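Local coordinates for microcin B17-processing protein McbC (Escherichia coli str. K-12 substr. MG1655, PDB 6GRH) that takes part, as a probable FMN-dependent oxidoreductase, in processing the inactive microcin B17 precursor into the active antibiotic peptide, at residues P128-L136 against G146-P154. Sequence-based numbering, arbitrary orientation.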
loop_
_atom_site.group_PDB
_atom_site.type_symbol
_atom_site.label_atom_id
_atom_site.label_comp_id
_atom_site.label_asym_id
_atom_site.label_seq_id
_atom_site.Cartn_x
_atom_site.Cartn_y
_atom_site.Cartn_z
ATOM N N PRO D 128 14.398 18.278 -8.185
ATOM C CA PRO D 128 13.203 18.404 -7.338
ATOM C C PRO D 128 13.440 18.669 -5.857
ATOM O O PRO D 128 12.470 18.737 -5.106
ATOM C CB PRO D 128 12.528 17.013 -7.488
ATOM C CG PRO D 128 13.691 16.094 -7.679
ATOM C CD PRO D 128 14.615 16.868 -8.589
ATOM N N ILE D 129 14.699 18.764 -5.435
ATOM C CA ILE D 129 15.039 18.901 -4.042
ATOM C C ILE D 129 15.374 20.348 -3.787
ATOM O O ILE D 129 16.167 20.935 -4.505
ATOM C CB ILE D 129 16.244 18.001 -3.660
ATOM C CG1 ILE D 129 15.936 16.557 -3.972
ATOM C CG2 ILE D 129 16.656 18.192 -2.197
ATOM C CD1 ILE D 129 14.670 16.023 -3.335
ATOM N N GLU D 130 14.773 20.910 -2.747
ATOM C CA GLU D 130 15.013 22.290 -2.335
ATOM C C GLU D 130 15.862 22.313 -1.072
ATOM O O GLU D 130 15.718 21.443 -0.195
ATOM C CB GLU D 130 13.687 22.984 -2.078
ATOM C CG GLU D 130 12.775 22.975 -3.301
ATOM C CD GLU D 130 13.368 23.670 -4.527
ATOM O OE1 GLU D 130 13.978 24.743 -4.398
ATOM O OE2 GLU D 130 13.200 23.143 -5.652
ATOM N N VAL D 131 16.759 23.288 -0.991
ATOM C CA VAL D 131 17.590 23.478 0.206
ATOM C C VAL D 131 17.105 24.688 0.999
ATOM O O VAL D 131 16.995 25.801 0.467
ATOM C CB VAL D 131 19.075 23.752 -0.134
ATOM C CG1 VAL D 131 19.928 23.791 1.146
ATOM C CG2 VAL D 131 19.599 22.723 -1.096
ATOM N N PHE D 132 16.859 24.466 2.279
ATOM C CA PHE D 132 16.492 25.524 3.188
ATOM C C PHE D 132 17.601 25.700 4.229
ATOM O O PHE D 132 18.245 24.733 4.632
ATOM C CB PHE D 132 15.165 25.197 3.851
ATOM C CG PHE D 132 13.969 25.311 2.930
ATOM C CD1 PHE D 132 13.606 24.259 2.115
ATOM C CD2 PHE D 132 13.206 26.478 2.891
ATOM C CE1 PHE D 132 12.485 24.349 1.280
ATOM C CE2 PHE D 132 12.092 26.585 2.059
ATOM C CZ PHE D 132 11.745 25.529 1.232
ATOM N N LEU D 133 17.826 26.944 4.619
ATOM C CA LEU D 133 18.868 27.311 5.561
ATOM C C LEU D 133 18.171 27.723 6.846
ATOM O O LEU D 133 17.287 28.582 6.808
ATOM C CB LEU D 133 19.679 28.471 5.016
ATOM C CG LEU D 133 20.605 29.224 5.987
ATOM C CD1 LEU D 133 21.685 28.298 6.519
ATOM C CD2 LEU D 133 21.202 30.405 5.248
ATOM N N CYS D 134 18.552 27.099 7.960
ATOM C CA CYS D 134 17.971 27.402 9.272
ATOM C C CYS D 134 19.037 27.962 10.196
ATOM O O CYS D 134 20.039 27.295 10.454
ATOM C CB CYS D 134 17.342 26.135 9.881
ATOM S SG CYS D 134 15.864 25.570 8.997
ATOM N N ARG D 135 18.827 29.189 10.688
ATOM C CA ARG D 135 19.765 29.849 11.598
ATOM C C ARG D 135 19.410 29.430 13.031
ATOM O O ARG D 135 18.276 29.612 13.452
ATOM C CB ARG D 135 19.673 31.366 11.435
ATOM C CG ARG D 135 20.499 32.165 12.419
ATOM C CD ARG D 135 20.570 33.629 11.996
ATOM N NE ARG D 135 21.237 34.443 12.996
ATOM C CZ ARG D 135 20.661 34.961 14.089
ATOM N NH1 ARG D 135 19.370 34.764 14.368
ATOM N NH2 ARG D 135 21.396 35.684 14.917
ATOM N N LEU D 136 20.375 28.878 13.761
ATOM C CA LEU D 136 20.108 28.175 15.032
ATOM C C LEU D 136 20.762 28.745 16.273
ATOM O O LEU D 136 20.496 28.244 17.375
ATOM C CB LEU D 136 20.552 26.717 14.931
ATOM C CG LEU D 136 19.891 25.877 13.845
ATOM C CD1 LEU D 136 20.445 24.472 13.899
ATOM C CD2 LEU D 136 18.393 25.882 14.045
ATOM N N GLY D 146 15.944 39.007 12.164
ATOM C CA GLY D 146 14.738 38.313 12.603
ATOM C C GLY D 146 14.238 37.215 11.687
ATOM O O GLY D 146 13.309 36.508 12.047
ATOM N N THR D 147 14.838 37.060 10.512
ATOM C CA THR D 147 14.498 35.969 9.608
ATOM C C THR D 147 15.492 34.847 9.856
ATOM O O THR D 147 16.697 35.053 9.707
ATOM C CB THR D 147 14.558 36.435 8.153
ATOM O OG1 THR D 147 13.615 37.487 7.985
ATOM C CG2 THR D 147 14.249 35.302 7.190
ATOM N N ASN D 148 14.985 33.681 10.259
ATOM C CA ASN D 148 15.836 32.547 10.610
ATOM C C ASN D 148 15.722 31.350 9.713
ATOM O O ASN D 148 16.457 30.406 9.902
ATOM C CB ASN D 148 15.577 32.132 12.043
ATOM C CG ASN D 148 16.115 33.130 13.016
ATOM O OD1 ASN D 148 17.263 33.552 12.889
ATOM N ND2 ASN D 148 15.289 33.546 13.976
ATOM N N VAL D 149 14.803 31.378 8.751
ATOM C CA VAL D 149 14.731 30.348 7.720
ATOM C C VAL D 149 14.796 31.050 6.379
ATOM O O VAL D 149 14.124 32.051 6.186
ATOM C CB VAL D 149 13.435 29.533 7.801
ATOM C CG1 VAL D 149 13.472 28.406 6.801
ATOM C CG2 VAL D 149 13.237 28.965 9.197
ATOM N N TYR D 150 15.599 30.507 5.472
ATOM C CA TYR D 150 15.752 31.025 4.124
ATOM C C TYR D 150 15.677 29.849 3.179
ATOM O O TYR D 150 15.886 28.711 3.594
ATOM C CB TYR D 150 17.119 31.712 3.944
ATOM C CG TYR D 150 17.346 32.941 4.782
ATOM C CD1 TYR D 150 17.893 32.853 6.071
ATOM C CD2 TYR D 150 17.047 34.199 4.287
ATOM C CE1 TYR D 150 18.115 33.978 6.835
ATOM C CE2 TYR D 150 17.260 35.337 5.057
ATOM C CZ TYR D 150 17.794 35.223 6.321
ATOM O OH TYR D 150 17.983 36.354 7.071
ATOM N N HIS D 151 15.381 30.124 1.909
ATOM C CA HIS D 151 15.409 29.125 0.870
ATOM C C HIS D 151 16.536 29.511 -0.091
ATOM O O HIS D 151 16.554 30.632 -0.574
ATOM C CB HIS D 151 14.038 29.109 0.219
ATOM C CG HIS D 151 13.942 28.298 -1.029
ATOM N ND1 HIS D 151 13.283 28.752 -2.146
ATOM C CD2 HIS D 151 14.401 27.065 -1.333
ATOM C CE1 HIS D 151 13.334 27.828 -3.093
ATOM N NE2 HIS D 151 13.996 26.787 -2.619
ATOM N N TYR D 152 17.497 28.607 -0.330
ATOM C CA TYR D 152 18.582 28.882 -1.261
ATOM C C TYR D 152 18.145 28.615 -2.697
ATOM O O TYR D 152 17.653 27.531 -2.988
ATOM C CB TYR D 152 19.845 28.059 -0.943
ATOM C CG TYR D 152 21.006 28.421 -1.856
ATOM C CD1 TYR D 152 21.466 29.723 -1.930
ATOM C CD2 TYR D 152 21.618 27.470 -2.666
ATOM C CE1 TYR D 152 22.515 30.082 -2.754
ATOM C CE2 TYR D 152 22.677 27.816 -3.505
ATOM C CZ TYR D 152 23.127 29.122 -3.549
ATOM O OH TYR D 152 24.163 29.506 -4.376
ATOM N N LEU D 153 18.343 29.611 -3.572
ATOM C CA LEU D 153 18.050 29.509 -5.004
ATOM C C LEU D 153 19.380 29.268 -5.702
ATOM O O LEU D 153 20.165 30.208 -5.879
ATOM C CB LEU D 153 17.358 30.778 -5.517
ATOM C CG LEU D 153 16.048 31.192 -4.845
ATOM C CD1 LEU D 153 15.582 32.547 -5.362
ATOM C CD2 LEU D 153 14.960 30.139 -5.066
ATOM N N PRO D 154 19.660 28.010 -6.102
ATOM C CA PRO D 154 21.012 27.687 -6.584
ATOM C C PRO D 154 21.428 28.261 -7.942
ATOM O O PRO D 154 22.629 28.361 -8.205
ATOM C CB PRO D 154 21.016 26.159 -6.644
ATOM C CG PRO D 154 19.706 25.718 -6.070
ATOM C CD PRO D 154 18.757 26.856 -6.247
HETATM O O HOH W 1 16.995 24.942 -3.258
#
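Glu130 OE1 is gripped by two donors: the ring N-H of His151, with NE2 2.7 Å from OE1, and a water. The histidine meets the anti side of the carboxylate and keeps the oxygen almost in its own ring plane, while carboxylate and ring planes stand 61° apart. That water also accepts from Val131 N and donates to Tyr152 O, bridging the strands where they begin to splay. His151 ND1 is hydrogen-bonded to Glu160, so both ring nitrogens are engaged and the ring's rotation is fixed; two nearby carboxylates would probably favour a protonated imidazole.

The imidazole lies over one face of the Phe132 ring as an offset stack, centroids 4.8 Å apart and planes at 27°, brought there by a chi1 of 170° that sets His151 CG opposite its backbone N. A flat, polar-edged ring suits this place because its face packs on phenylalanine while its edge bonds to acid. Phe132 and His151 form a non-hydrogen-bonded antiparallel pair; next along the strands, Leu133 and Tyr150 form a hydrogen-bonded one, with Leu133 N 2.8 Å from Tyr150 O and Tyr150 N 2.9 Å from Leu133 O. On the sheet face carrying Leu133 and Tyr150, opposite that of Phe132 and His151, Leu133 CD2 lies beside CD1 of the Tyr150 ring; the Tyr150 hydroxyl is hydrogen-bonded to Asn142.

At the far end, Asn148 receives Arg135 twice. Its carbonyl O accepts Arg135 N, and its amide OD1 takes Arg135 NH1 at 2.8 Å on a lone pair, guanidinium and amide nearly coplanar. The arginine chain, extended from CG to NE, supplies the length, and Glu138 pairs with its NH2. Asn148 and Val149 form a classic beta bulge opposite Ala163 of strand 158-163.

These antiparallel neighbours belong to the central sheet of the nitroreductase fold, where a histidine-carboxylate hydrogen bond at one end and an arginine-amide bond at the other bracket a largely apolar middle and satisfy buried polar groups.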